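Local coordinates for cell wall binding protein cwp8 (Peptoclostridium difficile, PDB 5J6Q), which probably anchors to the bacterial cell wall through its CWB2 module and may take part in cell adhesion as a protein associated with the S-layer, at residues A[6-9]-A[10-13]; A[15-18]-A[19-22]. All coordinates share one frame; numbering follows the deposited sequence.

Interaction 1 (A[6-9]-A[10-13]); sequences TVSA and KDSA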
ATOM      1  N   THR A   6      -1.509  -5.230 -20.586  1.00 60.59           N
ATOM      2  CA  THR A   6      -0.786  -4.017 -20.758  1.00 57.18           C
ATOM      3  C   THR A   6       0.660  -4.213 -20.475  1.00 55.87           C
ATOM      4  O   THR A   6       1.035  -4.864 -19.512  1.00 60.96           O
ATOM      5  CB  THR A   6      -1.483  -2.968 -19.861  1.00 59.97           C
ATOM      6  OG1 THR A   6      -2.874  -2.977 -20.220  1.00 60.94           O
ATOM      7  CG2 THR A   6      -0.924  -1.606 -20.018  1.00 61.68           C
ATOM      8  N   VAL A   7       1.503  -3.667 -21.321  1.00 53.70           N
ATOM      9  CA  VAL A   7       2.938  -3.789 -21.138  1.00 53.03           C
ATOM     10  C   VAL A   7       3.495  -2.470 -21.256  1.00 51.08           C
ATOM     11  O   VAL A   7       2.903  -1.610 -21.881  1.00 53.28           O
ATOM     12  CB  VAL A   7       3.639  -4.700 -22.218  1.00 54.69           C
ATOM     13  CG1 VAL A   7       3.285  -6.165 -21.986  1.00 54.82           C
ATOM     14  CG2 VAL A   7       3.201  -4.287 -23.632  1.00 50.54           C
ATOM     15  N   SER A   8       4.649  -2.276 -20.694  1.00 52.86           N
ATOM     16  CA  SER A   8       5.273  -0.999 -20.875  1.00 57.18           C
ATOM     17  C   SER A   8       6.000  -0.996 -22.241  1.00 57.26           C
ATOM     18  O   SER A   8       6.381  -2.055 -22.732  1.00 56.58           O
ATOM     19  CB  SER A   8       6.267  -0.724 -19.760  1.00 52.74           C
ATOM     20  OG  SER A   8       7.347  -1.644 -19.856  1.00 57.91           O
ATOM     21  N   ALA A   9       6.172   0.181 -22.819  1.00 56.62           N
ATOM     22  CA  ALA A   9       6.902   0.360 -24.043  1.00 65.21           C
ATOM     23  C   ALA A   9       8.292  -0.343 -23.887  1.00 70.13           C
ATOM     24  O   ALA A   9       8.624  -1.220 -24.670  1.00 73.13           O
ATOM     25  CB  ALA A   9       7.067   1.857 -24.317  1.00 61.97           C
ATOM     26  N   LYS A  10       9.078   0.025 -22.863  1.00 73.84           N
ATOM     27  CA  LYS A  10      10.417  -0.552 -22.617  1.00 72.61           C
ATOM     28  C   LYS A  10      10.418  -2.095 -22.619  1.00 69.45           C
ATOM     29  O   LYS A  10      11.380  -2.691 -23.124  1.00 70.73           O
ATOM     30  CB  LYS A  10      10.968   0.005 -21.283  1.00 77.60           C
ATOM     31  CG  LYS A  10      12.152  -0.774 -20.695  1.00 84.94           C
ATOM     32  CD  LYS A  10      12.732  -0.013 -19.483  1.00 90.38           C
ATOM     33  CE  LYS A  10      12.569  -0.780 -18.188  1.00 88.07           C
ATOM     34  NZ  LYS A  10      12.100   0.092 -17.062  1.00 86.83           N
ATOM     35  N   ASP A  11       9.362  -2.749 -22.117  1.00 65.73           N
ATOM     36  CA  ASP A  11       9.383  -4.193 -22.106  1.00 66.31           C
ATOM     37  C   ASP A  11       8.425  -4.765 -23.162  1.00 65.59           C
ATOM     38  O   ASP A  11       7.789  -5.805 -22.923  1.00 65.88           O
ATOM     39  CB  ASP A  11       9.050  -4.720 -20.694  1.00 72.80           C
ATOM     40  CG  ASP A  11       9.800  -3.978 -19.587  1.00 81.42           C
ATOM     41  OD1 ASP A  11      11.060  -4.044 -19.561  1.00 84.63           O
ATOM     42  OD2 ASP A  11       9.140  -3.326 -18.763  1.00 83.81           O
ATOM     43  N   SER A  12       8.332  -4.106 -24.353  1.00 61.53           N
ATOM     44  CA  SER A  12       7.407  -4.582 -25.417  1.00 55.13           C
ATOM     45  C   SER A  12       8.100  -5.435 -26.494  1.00 52.34           C
ATOM     46  O   SER A  12       7.436  -5.783 -27.460  1.00 53.06           O
ATOM     47  CB  SER A  12       6.706  -3.400 -26.090  1.00 50.73           C
ATOM     48  OG  SER A  12       7.624  -2.387 -26.494  1.00 49.48           O
ATOM     49  N   ALA A  13       9.442  -5.778 -26.347  1.00 56.56           N
ATOM     50  CA  ALA A  13      10.193  -6.624 -27.339  1.00 57.53           C
ATOM     51  C   ALA A  13       9.417  -7.875 -27.759  1.00 62.33           C
ATOM     52  O   ALA A  13       9.218  -8.157 -28.947  1.00 63.27           O
ATOM     53  CB  ALA A  13      11.513  -7.059 -26.731  1.00 62.83           C
TER
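Ala9 and Ser12 close a type I beta turn at the end of strand 5-8, where the chain reverses before entering helix 13-24. The turn bond runs from Ser12 N to Ala9 O, 2.9 Å long, with the donor standing well above the carbonyl plane. Ser12 OG is modelled implausibly close to the same carbonyl oxygen, which leaves this second bond doubtful. This is the tightly packed side: the turn bond draws the chain together, Ser12 is buried, and Ile60 of helix 53-61 touches both Ala9 and Ser12. Val7 adds a light apolar approach, its CG2 lying 4.4 Å from Ser12 CB. Backbone hydrogen bonds between Val7 or Ala9 and Lys183 tie the end of the strand to strand 178-183.

The other side of the turn faces solvent and is polar. Looseness there belongs to the Lys10 chain, which is exposed, bends near its end and leads the ammonium group away from the strand. Asp11 is exposed as well, but Ser8 ties it down: Asp11 N gives a weak bond to Ser8 O and a straighter one to Ser8 OG, at 3.2 Å and 146°. With a chi1 of 66°, the Ser8 hydroxyl sits between its own backbone N and carbonyl carbon and points forward to the amide and carboxylate of Asp11. There Ser8 OG also comes within 2.7 Å of Asp11 OD2.

Interaction 2 (A[15-18]-A[19-22]); sequences LIEE and VRKA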
ATOM      1  N   LEU A  15       6.259  -8.423 -27.486  1.00 67.78           N
ATOM      2  CA  LEU A  15       5.001  -8.275 -28.218  1.00 58.15           C
ATOM      3  C   LEU A  15       5.342  -8.065 -29.681  1.00 49.53           C
ATOM      4  O   LEU A  15       4.758  -8.695 -30.539  1.00 50.16           O
ATOM      5  CB  LEU A  15       4.188  -7.085 -27.647  1.00 57.45           C
ATOM      6  CG  LEU A  15       2.936  -6.781 -28.481  1.00 59.50           C
ATOM      7  CD1 LEU A  15       1.862  -7.791 -28.148  1.00 55.53           C
ATOM      8  CD2 LEU A  15       2.471  -5.352 -28.192  1.00 61.70           C
ATOM      9  N   ILE A  16       6.273  -7.187 -29.960  1.00 43.95           N
ATOM     10  CA  ILE A  16       6.688  -6.922 -31.317  1.00 47.27           C
ATOM     11  C   ILE A  16       7.104  -8.218 -32.174  1.00 56.31           C
ATOM     12  O   ILE A  16       6.780  -8.291 -33.359  1.00 59.30           O
ATOM     13  CB  ILE A  16       7.830  -5.987 -31.131  1.00 42.38           C
ATOM     14  CG1 ILE A  16       7.299  -4.670 -30.517  1.00 39.45           C
ATOM     15  CG2 ILE A  16       8.582  -5.800 -32.465  1.00 38.52           C
ATOM     16  CD1 ILE A  16       8.409  -3.666 -30.104  1.00 41.03           C
ATOM     17  N   GLU A  17       7.803  -9.218 -31.570  1.00 63.67           N
ATOM     18  CA  GLU A  17       8.192 -10.433 -32.329  1.00 68.33           C
ATOM     19  C   GLU A  17       7.010 -11.361 -32.360  1.00 67.77           C
ATOM     20  O   GLU A  17       6.869 -12.215 -33.227  1.00 69.16           O
ATOM     21  CB  GLU A  17       9.396 -11.120 -31.674  1.00 72.95           C
ATOM     22  CG  GLU A  17      10.618 -11.111 -32.580  1.00 79.89           C
ATOM     23  CD  GLU A  17      10.490 -12.080 -33.746  1.00 88.13           C
ATOM     24  OE1 GLU A  17      10.393 -13.311 -33.487  1.00 87.84           O
ATOM     25  OE2 GLU A  17      10.486 -11.612 -34.926  1.00 91.23           O
ATOM     26  N   GLU A  18       6.148 -11.188 -31.394  1.00 65.21           N
ATOM     27  CA  GLU A  18       4.915 -11.939 -31.340  1.00 62.03           C
ATOM     28  C   GLU A  18       4.125 -11.473 -32.595  1.00 58.61           C
ATOM     29  O   GLU A  18       3.574 -12.272 -33.368  1.00 53.47           O
ATOM     30  CB  GLU A  18       4.190 -11.593 -30.021  1.00 70.86           C
ATOM     31  CG  GLU A  18       4.623 -12.468 -28.844  1.00 81.92           C
ATOM     32  CD  GLU A  18       3.837 -12.206 -27.559  1.00 90.46           C
ATOM     33  OE1 GLU A  18       2.905 -11.375 -27.557  1.00 91.48           O
ATOM     34  OE2 GLU A  18       4.168 -12.844 -26.540  1.00 95.58           O
ATOM     35  N   VAL A  19       4.126 -10.143 -32.827  1.00 53.68           N
ATOM     36  CA  VAL A  19       3.384  -9.621 -33.969  1.00 48.65           C
ATOM     37  C   VAL A  19       4.142  -9.958 -35.294  1.00 37.23           C
ATOM     38  O   VAL A  19       3.511 -10.309 -36.271  1.00 35.51           O
ATOM     39  CB  VAL A  19       3.236  -8.089 -33.739  1.00 43.69           C
ATOM     40  CG1 VAL A  19       2.672  -7.472 -34.982  1.00 41.71           C
ATOM     41  CG2 VAL A  19       2.329  -7.798 -32.526  1.00 46.22           C
ATOM     42  N   ARG A  20       5.483  -9.799 -35.305  1.00 38.39           N
ATOM     43  CA  ARG A  20       6.285 -10.108 -36.500  1.00 43.87           C
ATOM     44  C   ARG A  20       5.939 -11.536 -36.987  1.00 46.04           C
ATOM     45  O   ARG A  20       5.598 -11.752 -38.140  1.00 48.83           O
ATOM     46  CB  ARG A  20       7.825  -9.941 -36.196  1.00 46.97           C
ATOM     47  CG  ARG A  20       8.616 -10.003 -37.478  1.00 45.59           C
ATOM     48  CD  ARG A  20      10.087  -9.633 -37.399  1.00 61.89           C
ATOM     49  NE  ARG A  20      10.456  -8.800 -36.254  1.00 65.35           N
ATOM     50  CZ  ARG A  20      10.682  -7.493 -36.335  1.00 52.83           C
ATOM     51  NH1 ARG A  20      10.567  -6.861 -37.496  1.00 50.62           N
ATOM     52  NH2 ARG A  20      11.020  -6.810 -35.257  1.00 56.99           N
ATOM     53  N   LYS A  21       5.951 -12.488 -36.096  1.00 50.74           N
ATOM     54  CA  LYS A  21       5.636 -13.861 -36.475  1.00 55.81           C
ATOM     55  C   LYS A  21       4.219 -14.023 -36.939  1.00 59.31           C
ATOM     56  O   LYS A  21       3.983 -14.683 -37.962  1.00 58.44           O
ATOM     57  CB  LYS A  21       5.893 -14.791 -35.277  1.00 60.35           C
ATOM     58  CG  LYS A  21       7.374 -15.099 -35.090  1.00 71.33           C
ATOM     59  CD  LYS A  21       7.584 -16.155 -33.990  1.00 85.19           C
ATOM     60  CE  LYS A  21       9.004 -16.131 -33.451  1.00 93.52           C
ATOM     61  NZ  LYS A  21       9.132 -16.859 -32.155  1.00 96.42           N
ATOM     62  N   ALA A  22       3.240 -13.399 -36.217  1.00 58.70           N
ATOM     63  CA  ALA A  22       1.821 -13.563 -36.577  1.00 54.50           C
ATOM     64  C   ALA A  22       1.568 -12.946 -37.977  1.00 50.30           C
ATOM     65  O   ALA A  22       0.735 -13.453 -38.765  1.00 46.01           O
ATOM     66  CB  ALA A  22       0.920 -12.884 -35.509  1.00 52.37           C
TER
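Leu15 and Val19 lie one turn apart on helix 13-24, and their contact opens the apolar side of this alpha-helical segment. Val19 N donates to Leu15 O over 2.8 Å, nearly along the C=O axis. Beside that bond, Val19 CG2 rests 3.3 Å from Leu15 O and 4.2 Å from Leu15 CG, so the valine branch lies against both the backbone and the side chain of the leucine.

Ile16 accepts the next helical bond, from Arg20 N. Its CG2 methyl also meets Arg20 NH2 at 3.8 Å, approaching the guanidinium obliquely.

Glu17 carries the polar part of the contact. Its chain starts from an eclipsed-like chi1 of -116° and bends at chi2, which carries the carboxylate forward, towards the C-terminal end, to Arg20 and Lys21. Glu17 OE2 reaches the guanidinium edge in its plane, 3.1 Å from Arg20 NE; the two flat groups are only 10° apart. The bond itself is weak, at 126°, although it forms part of a salt bridge. Glu17 OE1 turns to the lysine, lying 3.1 Å from Lys21 CE but 4.0 Å from Lys21 NZ, a long salt bridge. One carboxylate thus serves two cations in a small network, and they probably stabilise its negative charge, Lys21 from the longer range.

Glu18 contributes through its backbone, its oxygen accepting Ala22 N.

The helix packs against helix 53-61 and against strands 178-183 and 5-8: Ile16 touches Gln57 and Ile60, Val19 touches Leu56 and Arg20 touches Ala53, while Leu15 packs on Val180 and Val182 of strand 178-183 and, with Glu18, on Tyr5 of strand 5-8.

Overall arrangement
Interactions 1 and 2 follow each other along the chain, their centres about 13 Å apart. The first turns strand 5-8, an edge strand of a five-stranded mixed sheet, toward helix 13-24; the second lies within that helix, where it packs across strands 5-8 and 178-183. Both reach helix 53-61, and Ile60 touches residues from each. Interaction 1 is mainly a surface contact, built from a backbone turn and serine hydroxyls around one buried serine. Interaction 2 is partly buried: regular helical bonds and an apolar side facing the sheet and the neighbouring helix combine with a salt-bridge network of partly exposed and exposed side chains.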